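Local coordinates for protein MPT synthase subunit 2 (Burkholderia ambifaria, PDB 7L32) that probably serves as the catalytic large subunit (MoaE) of molybdopterin synthase, which inserts the dithiolene sulfurs into precursor Z during molybdenum cofactor biosynthesis, at residues V102-V107 with A116-V121; W132-E135 with G140-W143; A27-N32 with G36-F41. All blocks are in the same frame, centred on the assembly; numbering follows the deposited sequence. Where two conformers were deposited one is given.

Contact 1: V102-V107 with A116-V121; sequences VMVATV and ASCEFV
Thr-106 and Val-104, two residues apart on strand 100-108, present their side chains to Cys-118, Ser-117 and Val-121 of helix 111-128, the helix that follows the strand directly in the chain. This is the helix-on-sheet layer of the alpha/beta MoaE fold: the segment axes pass 7.8 Å apart at 151°, close to antiparallel, and 246 Å² of surface is buried between them. Thr-106 and Cys-118 are the closest pair of backbones, CA to CA 5.7 Å. Alternation along the strand gives Ala-105 the other face, where it meets Leu-28 of helix 21-30, so the sheet is covered by helices on both sides.

Val-104 reaches the helix chiefly with CG1. Anti to the backbone N (chi1 173°), this methyl of Val-104 lies 3.7 Å from CG1 of Val-121 and also touches the sulfur of Cys-118; CG2 of Val-104 brushes the same Val-121 methyl. The sulfur swings toward the strand because it too lies anti to its own backbone N (chi1 -169°), and SG of Cys-118 comes to 3.6 Å from the carbonyl O of Val-104. Beyond it, Cys-118 packs on Phe-115 of the second subunit.

Thr-106 straddles the helix surface differently, with its methyl CG2 over the CA of Cys-118 and its hydroxyl beside Ser-117. Both hydroxyls are held by the preceding helical turn: Thr-106 OG1 is hydrogen-bonded to Ala-114 O, and Ser-117 OG must share its one proton between Asp-113 O, its stronger partner, and Ala-114 O. Thr-106 OG1 and Ser-117 OG themselves are 3.3 Å apart, while the same threonine oxygen lies 3.6 Å from Cys-118 CB.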
loop_
_atom_site.group_PDB
_atom_site.type_symbol
_atom_site.label_atom_id
_atom_site.label_comp_id
_atom_site.label_asym_id
_atom_site.label_seq_id
_atom_site.Cartn_x
_atom_site.Cartn_y
_atom_site.Cartn_z
ATOM N N VAL A 102 1.048 -10.474 -7.643
ATOM C CA VAL A 102 -0.296 -10.084 -7.239
ATOM C C VAL A 102 -0.243 -8.622 -6.844
ATOM O O VAL A 102 0.760 -8.157 -6.302
ATOM C CB VAL A 102 -0.797 -10.977 -6.081
ATOM C CG1 VAL A 102 0.176 -10.956 -4.910
ATOM C CG2 VAL A 102 -2.203 -10.595 -5.630
ATOM N N MET A 103 -1.305 -7.894 -7.156
ATOM C CA MET A 103 -1.483 -6.560 -6.600
ATOM C C MET A 103 -2.885 -6.444 -6.030
ATOM O O MET A 103 -3.852 -6.974 -6.596
ATOM C CB MET A 103 -1.239 -5.456 -7.649
ATOM C CG MET A 103 -2.164 -5.440 -8.861
ATOM S SD MET A 103 -2.257 -3.709 -9.437
ATOM C CE MET A 103 -3.341 -3.065 -8.192
ATOM N N VAL A 104 -2.985 -5.768 -4.892
ATOM C CA VAL A 104 -4.266 -5.412 -4.297
ATOM C C VAL A 104 -4.214 -3.913 -4.040
ATOM O O VAL A 104 -3.222 -3.423 -3.493
ATOM C CB VAL A 104 -4.533 -6.169 -2.985
ATOM C CG1 VAL A 104 -5.814 -5.611 -2.319
ATOM C CG2 VAL A 104 -4.695 -7.691 -3.275
ATOM N N ALA A 105 -5.237 -3.189 -4.487
ATOM C CA ALA A 105 -5.332 -1.747 -4.221
ATOM C C ALA A 105 -6.710 -1.443 -3.641
ATOM O O ALA A 105 -7.720 -1.994 -4.098
ATOM C CB ALA A 105 -5.108 -0.936 -5.499
ATOM N N THR A 106 -6.759 -0.572 -2.629
ATOM C CA THR A 106 -8.018 -0.147 -2.041
ATOM C C THR A 106 -8.018 1.370 -1.964
ATOM O O THR A 106 -6.962 1.994 -1.860
ATOM C CB THR A 106 -8.258 -0.720 -0.636
ATOM O OG1 THR A 106 -7.244 -0.245 0.277
ATOM C CG2 THR A 106 -8.267 -2.273 -0.649
ATOM N N VAL A 107 -9.200 1.962 -2.045
ATOM C CA VAL A 107 -9.340 3.405 -1.881
ATOM C C VAL A 107 -10.439 3.661 -0.863
ATOM O O VAL A 107 -11.413 2.900 -0.763
ATOM C CB VAL A 107 -9.614 4.135 -3.224
ATOM C CG1 VAL A 107 -10.909 3.642 -3.913
ATOM C CG2 VAL A 107 -9.650 5.656 -3.033
ATOM N N ALA A 116 -6.348 -0.925 6.333
ATOM C CA ALA A 116 -6.916 -2.116 6.973
ATOM C C ALA A 116 -7.540 -3.035 5.934
ATOM O O ALA A 116 -7.343 -4.261 5.959
ATOM C CB ALA A 116 -7.949 -1.714 8.026
ATOM N N SER A 117 -8.308 -2.457 5.011
ATOM C CA SER A 117 -8.982 -3.284 4.012
ATOM C C SER A 117 -7.980 -3.927 3.062
ATOM O O SER A 117 -8.168 -5.078 2.644
ATOM C CB SER A 117 -10.019 -2.458 3.236
ATOM O OG SER A 117 -9.442 -1.358 2.526
ATOM N N CYS A 118 -6.909 -3.207 2.711
ATOM C CA CYS A 118 -5.909 -3.786 1.815
ATOM C C CYS A 118 -5.218 -4.977 2.470
ATOM O O CYS A 118 -5.035 -6.034 1.836
ATOM C CB CYS A 118 -4.888 -2.720 1.412
ATOM S SG CYS A 118 -3.791 -3.220 0.063
ATOM N N GLU A 119 -4.836 -4.839 3.744
ATOM C CA GLU A 119 -4.195 -5.964 4.427
ATOM C C GLU A 119 -5.170 -7.115 4.637
ATOM O O GLU A 119 -4.796 -8.291 4.493
ATOM C CB GLU A 119 -3.614 -5.508 5.772
ATOM C CG GLU A 119 -2.886 -6.608 6.500
ATOM C CD GLU A 119 -1.931 -6.093 7.592
ATOM O OE1 GLU A 119 -2.107 -4.959 8.098
ATOM O OE2 GLU A 119 -0.981 -6.835 7.903
ATOM N N PHE A 120 -6.419 -6.799 4.985
ATOM C CA PHE A 120 -7.434 -7.849 5.135
ATOM C C PHE A 120 -7.589 -8.654 3.842
ATOM O O PHE A 120 -7.641 -9.900 3.867
ATOM C CB PHE A 120 -8.777 -7.223 5.556
ATOM C CG PHE A 120 -9.931 -8.204 5.538
ATOM C CD1 PHE A 120 -10.178 -9.020 6.628
ATOM C CD2 PHE A 120 -10.772 -8.296 4.429
ATOM C CE1 PHE A 120 -11.224 -9.982 6.607
ATOM C CE2 PHE A 120 -11.812 -9.227 4.398
ATOM C CZ PHE A 120 -12.050 -10.073 5.487
ATOM N N VAL A 121 -7.702 -7.960 2.707
ATOM C CA VAL A 121 -7.868 -8.656 1.426
ATOM C C VAL A 121 -6.657 -9.542 1.143
ATOM O O VAL A 121 -6.809 -10.689 0.706
ATOM C CB VAL A 121 -8.121 -7.648 0.280
ATOM C CG1 VAL A 121 -8.043 -8.349 -1.104
ATOM C CG2 VAL A 121 -9.503 -6.952 0.426
#

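Contact 2: W132-E135 with G140-W143; sequences WKKE and GERW
The indole of Trp-143 lies across the beginning of the Lys-134 side chain, one face turned to the lysine CB. That carbon sits 3.7 Å from the centroid of the six-membered ring of Trp-143 and 14° off the ring normal, which makes the contact a CH-pi interaction over the face. The same ring meets Trp-132 differently: the carbonyl O of Trp-132 is at its edge, near the ring plane, and Trp-132 CB packs against Trp-143 CE3. With chi1 at -71°, CG of Trp-143 is anti to its carbonyl carbon, and the six-membered ring is carried over the neighbouring strand, where CE3 comes 3.5 Å from the backbone N of Lys-134.

These side chains ride on a beta hairpin, strands 131-136 and 141-145, at the edge of a four-stranded antiparallel sheet in which 141-145 is an outermost strand. Lys-134 and Trp-143 form a non-hydrogen-bonded pair with their side chains on one face. Glu-135 and Arg-142 form the adjoining hydrogen-bonded pair on the other face, with two nearly straight bonds, Glu-135 N to Arg-142 O and Arg-142 N to Glu-135 O, each 2.7 Å.

Past the tryptophan, the Lys-134 chain bends at chi3 (75°) and crosses the Glu-141 carboxylate at a slant, its CD and CE touching the acid group. The ammonium NZ of Lys-134 makes a salt bridge of 2.9 Å to OE2 of Glu-141, approaching from above the carboxylate plane, and a second one to Glu-58 on strand 57-61; the two acids would be expected to stabilise its positive charge. Arg-142 folds back at chi2, so that NH1 of Arg-142 donates a 2.9 Å hydrogen bond to the carbonyl O of Glu-141, an oxygen lying close to the guanidinium plane.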
loop_
_atom_site.group_PDB
_atom_site.type_symbol
_atom_site.label_atom_id
_atom_site.label_comp_id
_atom_site.label_asym_id
_atom_site.label_seq_id
_atom_site.Cartn_x
_atom_site.Cartn_y
_atom_site.Cartn_z
ATOM N N TRP A 132 -2.691 -23.291 -7.013
ATOM C CA TRP A 132 -1.840 -24.469 -6.916
ATOM C C TRP A 132 -0.476 -24.172 -7.516
ATOM O O TRP A 132 -0.377 -23.469 -8.524
ATOM C CB TRP A 132 -2.459 -25.685 -7.641
ATOM C CG TRP A 132 -3.678 -26.235 -6.947
ATOM C CD1 TRP A 132 -3.723 -27.321 -6.114
ATOM C CD2 TRP A 132 -5.018 -25.711 -6.995
ATOM N NE1 TRP A 132 -5.010 -27.519 -5.662
ATOM C CE2 TRP A 132 -5.822 -26.544 -6.181
ATOM C CE3 TRP A 132 -5.621 -24.632 -7.656
ATOM C CZ2 TRP A 132 -7.198 -26.330 -6.013
ATOM C CZ3 TRP A 132 -6.994 -24.413 -7.472
ATOM C CH2 TRP A 132 -7.762 -25.261 -6.664
ATOM N N LYS A 133 0.564 -24.746 -6.909
ATOM C CA LYS A 133 1.941 -24.617 -7.358
ATOM C C LYS A 133 2.431 -25.964 -7.863
ATOM O O LYS A 133 2.164 -26.997 -7.245
ATOM C CB LYS A 133 2.860 -24.157 -6.216
ATOM C CG LYS A 133 3.411 -22.757 -6.352
ATOM C CD LYS A 133 4.312 -22.416 -5.163
ATOM C CE LYS A 133 5.451 -23.414 -5.009
ATOM N NZ LYS A 133 6.578 -23.189 -5.972
ATOM N N LYS A 134 3.133 -25.954 -8.990
ATOM C CA LYS A 134 3.696 -27.187 -9.523
ATOM C C LYS A 134 4.980 -27.525 -8.777
ATOM O O LYS A 134 5.836 -26.657 -8.582
ATOM C CB LYS A 134 3.970 -27.054 -11.020
ATOM C CG LYS A 134 4.265 -28.395 -11.703
ATOM C CD LYS A 134 4.758 -28.220 -13.129
ATOM C CE LYS A 134 6.202 -27.744 -13.150
ATOM N NZ LYS A 134 6.827 -27.869 -14.500
ATOM N N GLU A 135 5.112 -28.780 -8.348
ATOM C CA GLU A 135 6.323 -29.246 -7.681
ATOM C C GLU A 135 6.686 -30.629 -8.188
ATOM O O GLU A 135 5.805 -31.455 -8.438
ATOM C CB GLU A 135 6.156 -29.265 -6.157
ATOM C CG GLU A 135 6.166 -27.870 -5.546
ATOM C CD GLU A 135 5.881 -27.859 -4.056
ATOM O OE1 GLU A 135 5.662 -28.945 -3.475
ATOM O OE2 GLU A 135 5.873 -26.754 -3.467
ATOM N N GLY A 140 6.813 -37.713 -9.292
ATOM C CA GLY A 140 6.801 -36.919 -10.499
ATOM C C GLY A 140 6.187 -35.563 -10.213
ATOM O O GLY A 140 6.055 -35.164 -9.062
ATOM N N GLU A 141 5.812 -34.872 -11.287
ATOM C CA GLU A 141 5.244 -33.534 -11.165
ATOM C C GLU A 141 3.873 -33.588 -10.500
ATOM O O GLU A 141 2.995 -34.348 -10.920
ATOM C CB GLU A 141 5.133 -32.877 -12.538
ATOM C CG GLU A 141 6.453 -32.395 -13.113
ATOM C CD GLU A 141 6.253 -31.447 -14.281
ATOM O OE1 GLU A 141 5.128 -31.417 -14.830
ATOM O OE2 GLU A 141 7.212 -30.732 -14.643
ATOM N N ARG A 142 3.693 -32.775 -9.461
ATOM C CA ARG A 142 2.425 -32.662 -8.759
ATOM C C ARG A 142 2.040 -31.198 -8.590
ATOM O O ARG A 142 2.876 -30.290 -8.659
ATOM C CB ARG A 142 2.474 -33.338 -7.382
ATOM C CG ARG A 142 2.718 -34.843 -7.393
ATOM C CD ARG A 142 1.582 -35.595 -8.080
ATOM N NE ARG A 142 1.806 -37.036 -8.117
ATOM C CZ ARG A 142 2.291 -37.712 -9.151
ATOM N NH1 ARG A 142 2.616 -37.111 -10.283
ATOM N NH2 ARG A 142 2.445 -39.029 -9.048
ATOM N N TRP A 143 0.750 -30.982 -8.366
ATOM C CA TRP A 143 0.200 -29.661 -8.110
ATOM C C TRP A 143 -0.172 -29.592 -6.635
ATOM O O TRP A 143 -1.022 -30.362 -6.173
ATOM C CB TRP A 143 -1.008 -29.397 -9.008
ATOM C CG TRP A 143 -0.608 -29.215 -10.429
ATOM C CD1 TRP A 143 -0.598 -30.166 -11.408
ATOM C CD2 TRP A 143 -0.137 -28.006 -11.035
ATOM N NE1 TRP A 143 -0.151 -29.621 -12.589
ATOM C CE2 TRP A 143 0.137 -28.297 -12.387
ATOM C CE3 TRP A 143 0.080 -26.707 -10.565
ATOM C CZ2 TRP A 143 0.615 -27.338 -13.277
ATOM C CZ3 TRP A 143 0.556 -25.749 -11.453
ATOM C CH2 TRP A 143 0.822 -26.075 -12.792
#

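Contact 3: A27-N32 with G36-F41; sequences ALRARN and GALACF
Arg-29, in the conformer described (one of two modelled), lays one face of its guanidinium over Leu-38, with NH2 of the arginine 3.4 Å from the leucine CB and CD1 also beneath that face, toward its rim. The arginine chain runs extended from CG to NE, which carries the group from the last turn of helix 21-30 across to the start of strand 37-44. At its edge, NH1 of Arg-29 points almost straight (168°) at Gly-36 O, but at 3.4 Å the hydrogen bond is weak. With CG anti to the backbone N (chi1 -179°), Leu-38 extends toward the helix; its CD1 touches CG of Arg-29 and lies 4.2 Å from CD2 of Leu-28.

Asn-32 ties down the helix end, its ND2 donating a 2.9 Å hydrogen bond to Leu-28 O and another to Asp-85.

The contact lies at the dimer interface. Gly-36 O also accepts from Thr-44 of the second subunit, NH2 of Arg-29 bonds weakly to Val-42 O of that subunit, and Leu-38 to Phe-41 pair antiparallel with one of its strands, continuing the sheet. Within the chain, helix 21-30 covers one face of this sheet, Leu-28 reaching strand 100-108, while Ala-39 and Phe-41 pack against helix 111-128 on the other.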
loop_
_atom_site.group_PDB
_atom_site.type_symbol
_atom_site.label_atom_id
_atom_site.label_comp_id
_atom_site.label_asym_id
_atom_site.label_seq_id
_atom_site.Cartn_x
_atom_site.Cartn_y
_atom_site.Cartn_z
ATOM N N ALA A 27 -7.075 3.680 -12.830
ATOM C CA ALA A 27 -8.433 3.235 -13.121
ATOM C C ALA A 27 -9.274 3.149 -11.847
ATOM O O ALA A 27 -10.449 3.537 -11.855
ATOM C CB ALA A 27 -8.401 1.894 -13.854
ATOM N N LEU A 28 -8.693 2.658 -10.742
ATOM C CA LEU A 28 -9.432 2.611 -9.478
ATOM C C LEU A 28 -9.838 4.015 -9.026
ATOM O O LEU A 28 -10.978 4.233 -8.596
ATOM C CB LEU A 28 -8.600 1.912 -8.392
ATOM C CG LEU A 28 -9.295 1.724 -7.038
ATOM C CD1 LEU A 28 -10.553 0.862 -7.214
ATOM C CD2 LEU A 28 -8.370 1.117 -5.946
ATOM N N ARG A 29 -8.924 4.986 -9.125
ATOM C CA ARG A 29 -9.265 6.361 -8.769
ATOM C C ARG A 29 -10.357 6.912 -9.674
ATOM O O ARG A 29 -11.244 7.649 -9.222
ATOM C CB ARG A 29 -8.023 7.256 -8.851
ATOM C CG ARG A 29 -6.911 6.909 -7.890
ATOM C CD ARG A 29 -5.893 8.058 -7.851
ATOM N NE ARG A 29 -4.890 7.902 -6.805
ATOM C CZ ARG A 29 -5.082 8.205 -5.528
ATOM N NH1 ARG A 29 -6.253 8.627 -5.087
ATOM N NH2 ARG A 29 -4.066 8.097 -4.672
ATOM N N ALA A 30 -10.306 6.575 -10.965
ATOM C CA ALA A 30 -11.324 7.058 -11.889
ATOM C C ALA A 30 -12.707 6.493 -11.569
ATOM O O ALA A 30 -13.712 7.102 -11.944
ATOM C CB ALA A 30 -10.941 6.725 -13.335
ATOM N N ARG A 31 -12.785 5.337 -10.912
ATOM C CA ARG A 31 -14.066 4.778 -10.492
ATOM C C ARG A 31 -14.525 5.305 -9.137
ATOM O O ARG A 31 -15.607 4.919 -8.678
ATOM C CB ARG A 31 -14.021 3.235 -10.470
ATOM C CG ARG A 31 -13.794 2.628 -11.861
ATOM C CD ARG A 31 -13.929 1.087 -11.848
ATOM N NE ARG A 31 -13.008 0.410 -10.940
ATOM C CZ ARG A 31 -11.762 0.087 -11.265
ATOM N NH1 ARG A 31 -11.232 0.454 -12.426
ATOM N NH2 ARG A 31 -11.040 -0.644 -10.421
ATOM N N ASN A 32 -13.724 6.156 -8.488
ATOM C CA ASN A 32 -14.002 6.647 -7.134
ATOM C C ASN A 32 -13.642 8.128 -7.051
ATOM O O ASN A 32 -12.661 8.522 -6.401
ATOM C CB ASN A 32 -13.260 5.804 -6.096
ATOM C CG ASN A 32 -13.765 4.378 -6.075
ATOM O OD1 ASN A 32 -14.782 4.094 -5.432
ATOM N ND2 ASN A 32 -13.116 3.486 -6.839
ATOM N N GLY A 36 -9.831 9.883 -1.799
ATOM C CA GLY A 36 -8.447 9.970 -2.233
ATOM C C GLY A 36 -7.352 9.218 -1.484
ATOM O O GLY A 36 -6.178 9.425 -1.798
ATOM N N ALA A 37 -7.672 8.389 -0.488
ATOM C CA ALA A 37 -6.644 7.661 0.252
ATOM C C ALA A 37 -6.501 6.302 -0.409
ATOM O O ALA A 37 -7.471 5.541 -0.438
ATOM C CB ALA A 37 -7.027 7.504 1.722
ATOM N N LEU A 38 -5.323 5.998 -0.948
ATOM C CA LEU A 38 -5.138 4.758 -1.708
ATOM C C LEU A 38 -4.026 3.923 -1.085
ATOM O O LEU A 38 -2.898 4.396 -0.943
ATOM C CB LEU A 38 -4.841 5.096 -3.180
ATOM C CG LEU A 38 -4.640 3.889 -4.103
ATOM C CD1 LEU A 38 -5.397 4.076 -5.425
ATOM C CD2 LEU A 38 -3.164 3.844 -4.367
ATOM N N ALA A 39 -4.336 2.684 -0.706
ATOM C CA ALA A 39 -3.329 1.760 -0.207
ATOM C C ALA A 39 -3.162 0.631 -1.212
ATOM O O ALA A 39 -4.152 0.141 -1.767
ATOM C CB ALA A 39 -3.718 1.168 1.154
ATOM N N CYS A 40 -1.922 0.210 -1.440
ATOM C CA CYS A 40 -1.737 -0.900 -2.359
ATOM C C CYS A 40 -0.656 -1.844 -1.849
ATOM O O CYS A 40 0.158 -1.523 -0.970
ATOM C CB CYS A 40 -1.430 -0.407 -3.784
ATOM S SG CYS A 40 -0.002 0.674 -3.942
ATOM N N PHE A 41 -0.723 -3.061 -2.372
ATOM C CA PHE A 41 0.269 -4.065 -2.042
ATOM C C PHE A 41 0.634 -4.765 -3.336
ATOM O O PHE A 41 -0.253 -5.081 -4.131
ATOM C CB PHE A 41 -0.216 -5.092 -1.010
ATOM C CG PHE A 41 0.828 -6.152 -0.704
ATOM C CD1 PHE A 41 1.793 -5.936 0.274
ATOM C CD2 PHE A 41 0.873 -7.344 -1.447
ATOM C CE1 PHE A 41 2.780 -6.884 0.526
ATOM C CE2 PHE A 41 1.851 -8.307 -1.188
ATOM C CZ PHE A 41 2.798 -8.084 -0.211
#

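From the N terminus, contact 3 comes first, closing the short loop between helix 21-30 and strand 37-44. Contact 1 follows, closing the turn from strand 100-108 into helix 111-128, and contact 2 closes the hairpin of strands 131-136 and 141-145. The three are in series, with none nested or crossing. Contacts 1 and 3 share a sheet: strands 100-108 and 37-44 are neighbours, with Val-104 O 2.8 Å from Phe-41 N, and both contacts touch the second subunit. Contact 2 belongs to the other sheet; its centre is about 28 Å from that of contact 1, although helix 111-128 leads directly into its first strand.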